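Local coordinates for putative glutathione-regulated potassium-efflux system protein KefB (PDB 3C85) that is a putative cation:proton antiporter of potassium efflux, represented here by its TrkA-N nucleotide-binding domain, which binds AMP, at residues G89-P94 with L111-H116; D95-I100 with Q127-K132. All blocks are in the same frame, centred on the assembly; numbering follows the deposited sequence.

How the contacts relate
Contacts 1 and 2 take consecutive pieces of the chain, the loop after strand 86-88 and the helix 94-98 it leads into, and their centres lie 13 Å apart. Contact 1 (89-94 with 111-116) is at the nucleotide end: D90, A91 and H115 bind AMP, although none is bound to this chain. Contact 2 (95-100 with 127-132) lies further out, where helix 94-98 meets the end of helix 116-128. W97 joins the two, its NE1 2.7 Å from A91 O, a probable hydrogen bond, while P94 O comes within 3.0 Å of R129 NH2. The side chains of W97 and A91 are about 4 Å apart between nearest atoms, so W97 of contact 2 packs against the AMP-binding loop.

Contact 1: residues G89-P94 with L111-H116; sequences GDATDP and LAMPHH
A91 and M113, the latter present as selenomethionine, make the apolar part of this contact through a single methyl group. CE of M113 lies 3.3 Å from A91 CB, closer than carbon pairs usually pack, and 3.6 Å from T92 CG2. The methyl thus meets two neighbouring side chains of the 89-94 loop, while SE stays back at 4.1 Å from A91 CB. The chain of M113 is bent at chi2 (-90°) and again at chi3 (-117°), which brings its terminal methyl round to the loop. Only 110 Å² is buried in all, most of it on M113.

The polar interactions lie within the 89-94 loop and shape the surface that M113 meets. D90 OD1 accepts from T92 N at 2.9 Å, closing an Asx turn, and the hydroxyl T92 OG1 is 2.5 Å from the same oxygen. Both approach from one face of the carboxylate: the amide from well above its plane, the hydroxyl on the syn side and less tilted. With OG1 engaged by D90, CG2 stands beside the backbone N and meets the M113 methyl. A type I turn from D90 to D93, closed by D93 N to D90 O at 3.0 Å, carries the chain to D93, whose side chain N-caps helix 94-98.

D90, A91 and H115 bind AMP, so the contact joins two loops of the nucleotide site at the strand ends of this Rossmann-type domain. Its segments follow strands 86-88 and 108-111 and precede helices 94-98 and 116-128. L45 of strand 42-45 touches both A91 and M113, and T92 and M113 also rest on T121 and A122 of helix 116-128, respectively.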
ATOM      1  N   GLY A  89      15.345 -15.228 -11.158  1.00 28.72           N
ATOM      2  CA  GLY A  89      16.451 -15.558 -10.285  1.00 28.94           C
ATOM      3  C   GLY A  89      16.007 -15.546  -8.851  1.00 28.52           C
ATOM      4  O   GLY A  89      14.964 -15.004  -8.536  1.00 28.14           O
ATOM      5  N   ASP A  90      16.799 -16.166  -7.989  1.00 28.83           N
ATOM      6  CA  ASP A  90      16.476 -16.247  -6.547  1.00 29.47           C
ATOM      7  C   ASP A  90      17.424 -15.307  -5.817  1.00 29.17           C
ATOM      8  O   ASP A  90      18.594 -15.654  -5.598  1.00 29.54           O
ATOM      9  CB  ASP A  90      16.658 -17.698  -6.072  1.00 29.51           C
ATOM     10  CG  ASP A  90      16.398 -17.897  -4.569  1.00 30.77           C
ATOM     11  OD1 ASP A  90      16.173 -16.918  -3.815  1.00 28.75           O
ATOM     12  OD2 ASP A  90      16.473 -19.074  -4.136  1.00 34.90           O
ATOM     13  N   ALA A  91      16.924 -14.124  -5.432  1.00 29.16           N
ATOM     14  CA  ALA A  91      17.763 -13.137  -4.752  1.00 29.28           C
ATOM     15  C   ALA A  91      18.280 -13.568  -3.348  1.00 30.18           C
ATOM     16  O   ALA A  91      19.129 -12.886  -2.789  1.00 30.27           O
ATOM     17  CB  ALA A  91      17.104 -11.774  -4.719  1.00 29.23           C
ATOM     18  N   THR A  92      17.828 -14.708  -2.821  1.00 30.58           N
ATOM     19  CA  THR A  92      18.380 -15.239  -1.560  1.00 32.43           C
ATOM     20  C   THR A  92      19.592 -16.152  -1.775  1.00 33.27           C
ATOM     21  O   THR A  92      20.256 -16.579  -0.812  1.00 34.17           O
ATOM     22  CB  THR A  92      17.321 -16.035  -0.731  1.00 32.60           C
ATOM     23  OG1 THR A  92      16.999 -17.247  -1.430  1.00 33.50           O
ATOM     24  CG2 THR A  92      16.066 -15.245  -0.551  1.00 31.68           C
ATOM     25  N   ASP A  93      19.881 -16.469  -3.031  1.00 34.00           N
ATOM     26  CA  ASP A  93      20.918 -17.463  -3.375  1.00 35.51           C
ATOM     27  C   ASP A  93      22.223 -16.756  -3.705  1.00 35.60           C
ATOM     28  O   ASP A  93      22.237 -15.947  -4.636  1.00 35.74           O
ATOM     29  CB  ASP A  93      20.418 -18.262  -4.577  1.00 36.37           C
ATOM     30  CG  ASP A  93      21.286 -19.452  -4.902  1.00 39.31           C
ATOM     31  OD1 ASP A  93      22.415 -19.538  -4.390  1.00 41.34           O
ATOM     32  OD2 ASP A  93      20.833 -20.291  -5.702  1.00 42.81           O
ATOM     33  N   PRO A  94      23.320 -17.026  -2.937  1.00 36.62           N
ATOM     34  CA  PRO A  94      24.648 -16.487  -3.238  1.00 36.84           C
ATOM     35  C   PRO A  94      25.114 -16.720  -4.661  1.00 38.23           C
ATOM     36  O   PRO A  94      25.876 -15.903  -5.184  1.00 38.58           O
ATOM     37  CB  PRO A  94      25.601 -17.255  -2.283  1.00 36.83           C
ATOM     38  CG  PRO A  94      24.799 -18.277  -1.608  1.00 38.10           C
ATOM     39  CD  PRO A  94      23.344 -17.838  -1.701  1.00 36.59           C
ATOM     40  N   LEU A 111      13.606  -3.922  -1.580  1.00 20.58           N
ATOM     41  CA  LEU A 111      13.394  -5.253  -1.111  1.00 21.68           C
ATOM     42  C   LEU A 111      11.879  -5.553  -1.039  1.00 21.56           C
ATOM     43  O   LEU A 111      11.205  -5.104  -0.171  1.00 21.60           O
ATOM     44  CB  LEU A 111      14.047  -5.449   0.239  1.00 21.40           C
ATOM     45  CG  LEU A 111      15.538  -5.159   0.376  1.00 22.79           C
ATOM     46  CD1 LEU A 111      15.985  -5.495   1.780  1.00 23.03           C
ATOM     47  CD2 LEU A 111      16.233  -5.952  -0.598  1.00 25.10           C
ATOM     48  N   ALA A 112      11.385  -6.301  -2.006  1.00 21.72           N
ATOM     49  CA  ALA A 112       9.969  -6.539  -2.190  1.00 22.10           C
ATOM     50  C   ALA A 112       9.625  -8.006  -2.367  1.00 23.23           C
ATOM     51  O   ALA A 112       8.765  -8.351  -3.114  1.00 23.42           O
ATOM     52  CB  ALA A 112       9.475  -5.765  -3.298  1.00 20.87           C
HETATM   53  N   MSE A 113      10.376  -8.855  -1.674  1.00 20.00           N
HETATM   54  CA  MSE A 113      10.164 -10.292  -1.734  1.00 20.00           C
HETATM   55  C   MSE A 113       8.856 -10.621  -1.036  1.00 20.00           C
HETATM   56  O   MSE A 113       8.317  -9.797  -0.299  1.00 20.00           O
HETATM   57  CB  MSE A 113      11.321 -11.035  -1.067  1.00 20.00           C
HETATM   58  CG  MSE A 113      12.698 -10.541  -1.480  1.00 20.00           C
HETATM   59 SE   MSE A 113      13.397 -11.478  -3.039  1.00 20.00          SE
HETATM   60  CE  MSE A 113      14.965 -12.299  -2.221  1.00 20.00           C
ATOM     61  N   PRO A 114       8.343 -11.821  -1.270  1.00 26.69           N
ATOM     62  CA  PRO A 114       7.077 -12.199  -0.680  1.00 27.67           C
ATOM     63  C   PRO A 114       7.201 -12.812   0.696  1.00 28.54           C
ATOM     64  O   PRO A 114       6.235 -12.932   1.365  1.00 30.32           O
ATOM     65  CB  PRO A 114       6.538 -13.219  -1.675  1.00 28.31           C
ATOM     66  CG  PRO A 114       7.622 -13.786  -2.239  1.00 25.83           C
ATOM     67  CD  PRO A 114       8.775 -12.854  -2.197  1.00 27.92           C
ATOM     68  N   HIS A 115       8.384 -13.191   1.092  1.00 26.96           N
ATOM     69  CA  HIS A 115       8.633 -13.768   2.377  1.00 27.17           C
ATOM     70  C   HIS A 115       9.576 -12.853   3.120  1.00 26.97           C
ATOM     71  O   HIS A 115      10.584 -12.471   2.577  1.00 26.62           O
ATOM     72  CB  HIS A 115       9.268 -15.113   2.167  1.00 25.82           C
ATOM     73  CG  HIS A 115       9.461 -15.917   3.407  1.00 28.58           C
ATOM     74  ND1 HIS A 115       8.451 -16.215   4.275  1.00 28.80           N
ATOM     75  CD2 HIS A 115      10.555 -16.533   3.885  1.00 29.55           C
ATOM     76  CE1 HIS A 115       8.917 -16.967   5.241  1.00 30.55           C
ATOM     77  NE2 HIS A 115      10.191 -17.174   5.026  1.00 30.70           N
ATOM     78  N   HIS A 116       9.217 -12.479   4.348  1.00 27.54           N
ATOM     79  CA  HIS A 116      10.021 -11.476   5.060  1.00 28.34           C
ATOM     80  C   HIS A 116      11.488 -11.869   5.206  1.00 28.47           C
ATOM     81  O   HIS A 116      12.376 -11.033   5.024  1.00 27.99           O
ATOM     82  CB  HIS A 116       9.452 -11.158   6.432  1.00 29.00           C
ATOM     83  CG  HIS A 116      10.397 -10.361   7.281  1.00 32.17           C
ATOM     84  ND1 HIS A 116      10.792  -9.080   6.943  1.00 34.42           N
ATOM     85  CD2 HIS A 116      11.064 -10.676   8.421  1.00 33.83           C
ATOM     86  CE1 HIS A 116      11.643  -8.635   7.852  1.00 34.08           C
ATOM     87  NE2 HIS A 116      11.829  -9.582   8.757  1.00 35.45           N
TER

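Contact 2: residues D95-I100 with Q127-K132; sequences DFWERI and QRRNYK
R129 reaches across to W97 and E98 with its whole outer half, and following it outward gives the contact almost entirely. Its CB points toward helix 94-98, and the chain bends at chi2 (84°) before running extended through chi3. CD is the first atom to come near, 4.1 Å from W97 CB, and NE follows at 3.8 Å from that carbon. CZ closes to 3.5 Å from W97 CB, which sits over the centre of one guanidinium face, 3.4 Å above its plane. NH1 is equally near W97 CB and is 4.1 Å from W97 CG. NH2 also reaches the other partner, 3.7 Å from E98 CG, which lies at the guanidinium edge, near its plane.

The flat group therefore covers the beta carbon of W97, and its contact with the indole is oblique. Its plane and that of the indole are 25° apart, but NH1 approaches the ring only at the root, so the evidence does not support a cation-pi stack. The indole runs away from R129, and its NE1 hydrogen-bonds to A91 O; the ring packs on L43, L45 and L126.

Just after helix 116-128, R129 is followed by N130, whose positive phi marks the C-prime residue of a Schellman motif ending that helix. The contact joins this C-terminal end to helix 94-98 in the Rossmann-type domain. E98 OE2 is 4.4 Å from R129 NH2, beyond a salt bridge, with the carboxylate and guanidinium planes 38° apart. The chemistry is thus mainly van der Waals contact of a guanidinium face with a methylene, to which the nearby carboxylate probably adds a modest electrostatic attraction.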
ATOM      1  N   ASP A  95      24.697 -17.836  -5.265  1.00 38.96           N
ATOM      2  CA  ASP A  95      25.064 -18.181  -6.642  1.00 39.94           C
ATOM      3  C   ASP A  95      24.388 -17.248  -7.660  1.00 39.13           C
ATOM      4  O   ASP A  95      24.948 -16.981  -8.722  1.00 39.71           O
ATOM      5  CB  ASP A  95      24.671 -19.627  -6.967  1.00 41.11           C
ATOM      6  CG  ASP A  95      25.569 -20.651  -6.305  1.00 45.73           C
ATOM      7  OD1 ASP A  95      26.554 -20.273  -5.622  1.00 48.80           O
ATOM      8  OD2 ASP A  95      25.281 -21.864  -6.483  1.00 50.61           O
ATOM      9  N   PHE A  96      23.190 -16.773  -7.348  1.00 37.78           N
ATOM     10  CA  PHE A  96      22.543 -15.741  -8.162  1.00 37.05           C
ATOM     11  C   PHE A  96      23.399 -14.486  -8.143  1.00 36.86           C
ATOM     12  O   PHE A  96      23.728 -13.956  -9.183  1.00 36.70           O
ATOM     13  CB  PHE A  96      21.144 -15.400  -7.659  1.00 36.25           C
ATOM     14  CG  PHE A  96      20.556 -14.189  -8.321  1.00 35.89           C
ATOM     15  CD1 PHE A  96      20.061 -14.273  -9.612  1.00 35.13           C
ATOM     16  CD2 PHE A  96      20.542 -12.953  -7.675  1.00 36.28           C
ATOM     17  CE1 PHE A  96      19.503 -13.156 -10.247  1.00 34.75           C
ATOM     18  CE2 PHE A  96      20.000 -11.831  -8.308  1.00 38.00           C
ATOM     19  CZ  PHE A  96      19.495 -11.940  -9.616  1.00 36.37           C
ATOM     20  N   TRP A  97      23.778 -14.032  -6.949  1.00 36.42           N
ATOM     21  CA  TRP A  97      24.556 -12.811  -6.802  1.00 36.89           C
ATOM     22  C   TRP A  97      25.948 -12.878  -7.435  1.00 38.58           C
ATOM     23  O   TRP A  97      26.505 -11.848  -7.850  1.00 37.73           O
ATOM     24  CB  TRP A  97      24.607 -12.413  -5.333  1.00 36.68           C
ATOM     25  CG  TRP A  97      23.269 -11.882  -4.873  1.00 35.42           C
ATOM     26  CD1 TRP A  97      22.285 -12.563  -4.219  1.00 35.44           C
ATOM     27  CD2 TRP A  97      22.763 -10.566  -5.114  1.00 34.51           C
ATOM     28  NE1 TRP A  97      21.189 -11.725  -3.996  1.00 33.89           N
ATOM     29  CE2 TRP A  97      21.456 -10.502  -4.551  1.00 36.02           C
ATOM     30  CE3 TRP A  97      23.287  -9.429  -5.750  1.00 35.81           C
ATOM     31  CZ2 TRP A  97      20.670  -9.348  -4.597  1.00 34.49           C
ATOM     32  CZ3 TRP A  97      22.501  -8.277  -5.799  1.00 36.80           C
ATOM     33  CH2 TRP A  97      21.208  -8.250  -5.224  1.00 36.84           C
ATOM     34  N   GLU A  98      26.465 -14.079  -7.557  1.00 39.19           N
ATOM     35  CA  GLU A  98      27.773 -14.273  -8.145  1.00 42.07           C
ATOM     36  C   GLU A  98      27.730 -14.030  -9.644  1.00 41.77           C
ATOM     37  O   GLU A  98      28.726 -13.733 -10.232  1.00 41.75           O
ATOM     38  CB  GLU A  98      28.319 -15.660  -7.822  1.00 42.56           C
ATOM     39  CG  GLU A  98      29.251 -15.689  -6.629  1.00 49.11           C
ATOM     40  CD  GLU A  98      30.642 -15.239  -6.988  1.00 55.07           C
ATOM     41  OE1 GLU A  98      31.240 -15.856  -7.870  1.00 59.20           O
ATOM     42  OE2 GLU A  98      31.136 -14.258  -6.406  1.00 58.33           O
ATOM     43  N   ARG A  99      26.553 -14.131 -10.226  1.00 41.74           N
ATOM     44  CA  ARG A  99      26.361 -13.907 -11.651  1.00 42.48           C
ATOM     45  C   ARG A  99      26.360 -12.426 -12.015  1.00 42.79           C
ATOM     46  O   ARG A  99      26.528 -12.088 -13.174  1.00 42.25           O
ATOM     47  CB  ARG A  99      25.067 -14.565 -12.127  1.00 42.67           C
ATOM     48  CG  ARG A  99      25.055 -16.106 -12.059  1.00 43.04           C
ATOM     49  CD  ARG A  99      23.642 -16.637 -12.200  1.00 43.92           C
ATOM     50  NE  ARG A  99      23.080 -16.355 -13.527  1.00 45.26           N
ATOM     51  CZ  ARG A  99      21.781 -16.397 -13.835  1.00 45.49           C
ATOM     52  NH1 ARG A  99      20.889 -16.721 -12.914  1.00 44.18           N
ATOM     53  NH2 ARG A  99      21.375 -16.115 -15.072  1.00 44.61           N
ATOM     54  N   ILE A 100      26.179 -11.547 -11.034  1.00 44.24           N
ATOM     55  CA  ILE A 100      25.909 -10.127 -11.310  1.00 46.03           C
ATOM     56  C   ILE A 100      27.173  -9.270 -11.431  1.00 47.73           C
ATOM     57  O   ILE A 100      27.996  -9.211 -10.515  1.00 47.93           O
ATOM     58  CB  ILE A 100      24.882  -9.511 -10.314  1.00 45.58           C
ATOM     59  CG1 ILE A 100      23.529 -10.222 -10.454  1.00 45.45           C
ATOM     60  CG2 ILE A 100      24.718  -8.018 -10.563  1.00 44.65           C
ATOM     61  CD1 ILE A 100      22.480  -9.793  -9.454  1.00 46.35           C
ATOM     62  N   GLN A 127      25.060  -6.905   1.059  1.00 37.02           N
ATOM     63  CA  GLN A 127      26.088  -6.416   1.982  1.00 39.19           C
ATOM     64  C   GLN A 127      27.423  -7.130   1.830  1.00 40.87           C
ATOM     65  O   GLN A 127      28.502  -6.518   1.952  1.00 41.84           O
ATOM     66  CB  GLN A 127      25.613  -6.527   3.415  1.00 38.55           C
ATOM     67  CG  GLN A 127      24.568  -5.509   3.710  1.00 38.39           C
ATOM     68  CD  GLN A 127      23.865  -5.754   5.009  1.00 37.16           C
ATOM     69  OE1 GLN A 127      23.294  -4.835   5.568  1.00 37.01           O
ATOM     70  NE2 GLN A 127      23.881  -7.001   5.492  1.00 37.05           N
ATOM     71  N   ARG A 128      27.381  -8.418   1.537  1.00 42.74           N
ATOM     72  CA  ARG A 128      28.650  -9.084   1.388  1.00 45.12           C
ATOM     73  C   ARG A 128      29.311  -8.926   0.011  1.00 45.78           C
ATOM     74  O   ARG A 128      30.473  -9.309  -0.172  1.00 45.74           O
ATOM     75  CB  ARG A 128      28.626 -10.502   1.950  1.00 46.35           C
ATOM     76  CG  ARG A 128      27.835 -11.494   1.228  1.00 49.19           C
ATOM     77  CD  ARG A 128      27.757 -12.738   2.096  1.00 56.03           C
ATOM     78  NE  ARG A 128      27.842 -13.944   1.278  1.00 59.84           N
ATOM     79  CZ  ARG A 128      28.960 -14.630   1.067  1.00 61.89           C
ATOM     80  NH1 ARG A 128      30.103 -14.249   1.632  1.00 62.79           N
ATOM     81  NH2 ARG A 128      28.933 -15.716   0.296  1.00 61.64           N
ATOM     82  N   ARG A 129      28.584  -8.324  -0.933  1.00 45.62           N
ATOM     83  CA  ARG A 129      29.176  -7.838  -2.186  1.00 46.45           C
ATOM     84  C   ARG A 129      29.535  -6.355  -2.106  1.00 45.47           C
ATOM     85  O   ARG A 129      29.854  -5.758  -3.122  1.00 45.62           O
ATOM     86  CB  ARG A 129      28.229  -8.064  -3.373  1.00 47.27           C
ATOM     87  CG  ARG A 129      28.390  -9.420  -4.058  1.00 50.50           C
ATOM     88  CD  ARG A 129      27.595 -10.487  -3.351  1.00 54.22           C
ATOM     89  NE  ARG A 129      27.986 -11.849  -3.726  1.00 57.18           N
ATOM     90  CZ  ARG A 129      27.375 -12.930  -3.238  1.00 58.20           C
ATOM     91  NH1 ARG A 129      26.363 -12.772  -2.380  1.00 56.07           N
ATOM     92  NH2 ARG A 129      27.751 -14.151  -3.611  1.00 56.94           N
ATOM     93  N   ASN A 130      29.457  -5.776  -0.910  1.00 43.90           N
ATOM     94  CA  ASN A 130      29.828  -4.368  -0.656  1.00 43.18           C
ATOM     95  C   ASN A 130      29.110  -3.266  -1.445  1.00 41.81           C
ATOM     96  O   ASN A 130      29.695  -2.229  -1.734  1.00 40.99           O
ATOM     97  CB  ASN A 130      31.354  -4.164  -0.758  1.00 44.43           C
ATOM     98  CG  ASN A 130      32.104  -4.879   0.335  1.00 47.69           C
ATOM     99  OD1 ASN A 130      32.766  -5.889   0.092  1.00 50.74           O
ATOM    100  ND2 ASN A 130      31.986  -4.371   1.561  1.00 50.07           N
ATOM    101  N   TYR A 131      27.805  -3.472  -1.712  1.00 40.66           N
ATOM    102  CA  TYR A 131      26.895  -2.529  -2.406  1.00 39.14           C
ATOM    103  C   TYR A 131      26.898  -1.215  -1.693  1.00 39.89           C
ATOM    104  O   TYR A 131      26.784  -1.165  -0.515  1.00 40.58           O
ATOM    105  CB  TYR A 131      25.429  -3.051  -2.495  1.00 38.00           C
ATOM    106  CG  TYR A 131      24.358  -2.020  -2.933  1.00 34.93           C
ATOM    107  CD1 TYR A 131      24.336  -1.499  -4.217  1.00 32.56           C
ATOM    108  CD2 TYR A 131      23.376  -1.585  -2.067  1.00 33.75           C
ATOM    109  CE1 TYR A 131      23.376  -0.559  -4.610  1.00 31.52           C
ATOM    110  CE2 TYR A 131      22.413  -0.663  -2.453  1.00 31.04           C
ATOM    111  CZ  TYR A 131      22.411  -0.151  -3.716  1.00 30.16           C
ATOM    112  OH  TYR A 131      21.473   0.756  -4.088  1.00 31.32           O
ATOM    113  N   LYS A 132      27.045  -0.153  -2.436  1.00 40.51           N
ATOM    114  CA  LYS A 132      27.100   1.133  -1.809  1.00 40.23           C
ATOM    115  C   LYS A 132      25.870   1.984  -1.899  1.00 38.92           C
ATOM    116  O   LYS A 132      25.792   2.953  -1.191  1.00 39.54           O
ATOM    117  CB  LYS A 132      28.318   1.929  -2.250  1.00 41.77           C
ATOM    118  CG  LYS A 132      29.653   1.327  -1.771  1.00 41.62           C
ATOM    119  CD  LYS A 132      30.828   2.135  -2.205  1.00 44.58           C
ATOM    120  CE  LYS A 132      32.110   1.523  -1.740  1.00 44.87           C
ATOM    121  NZ  LYS A 132      33.335   2.287  -2.157  1.00 49.60           N
TER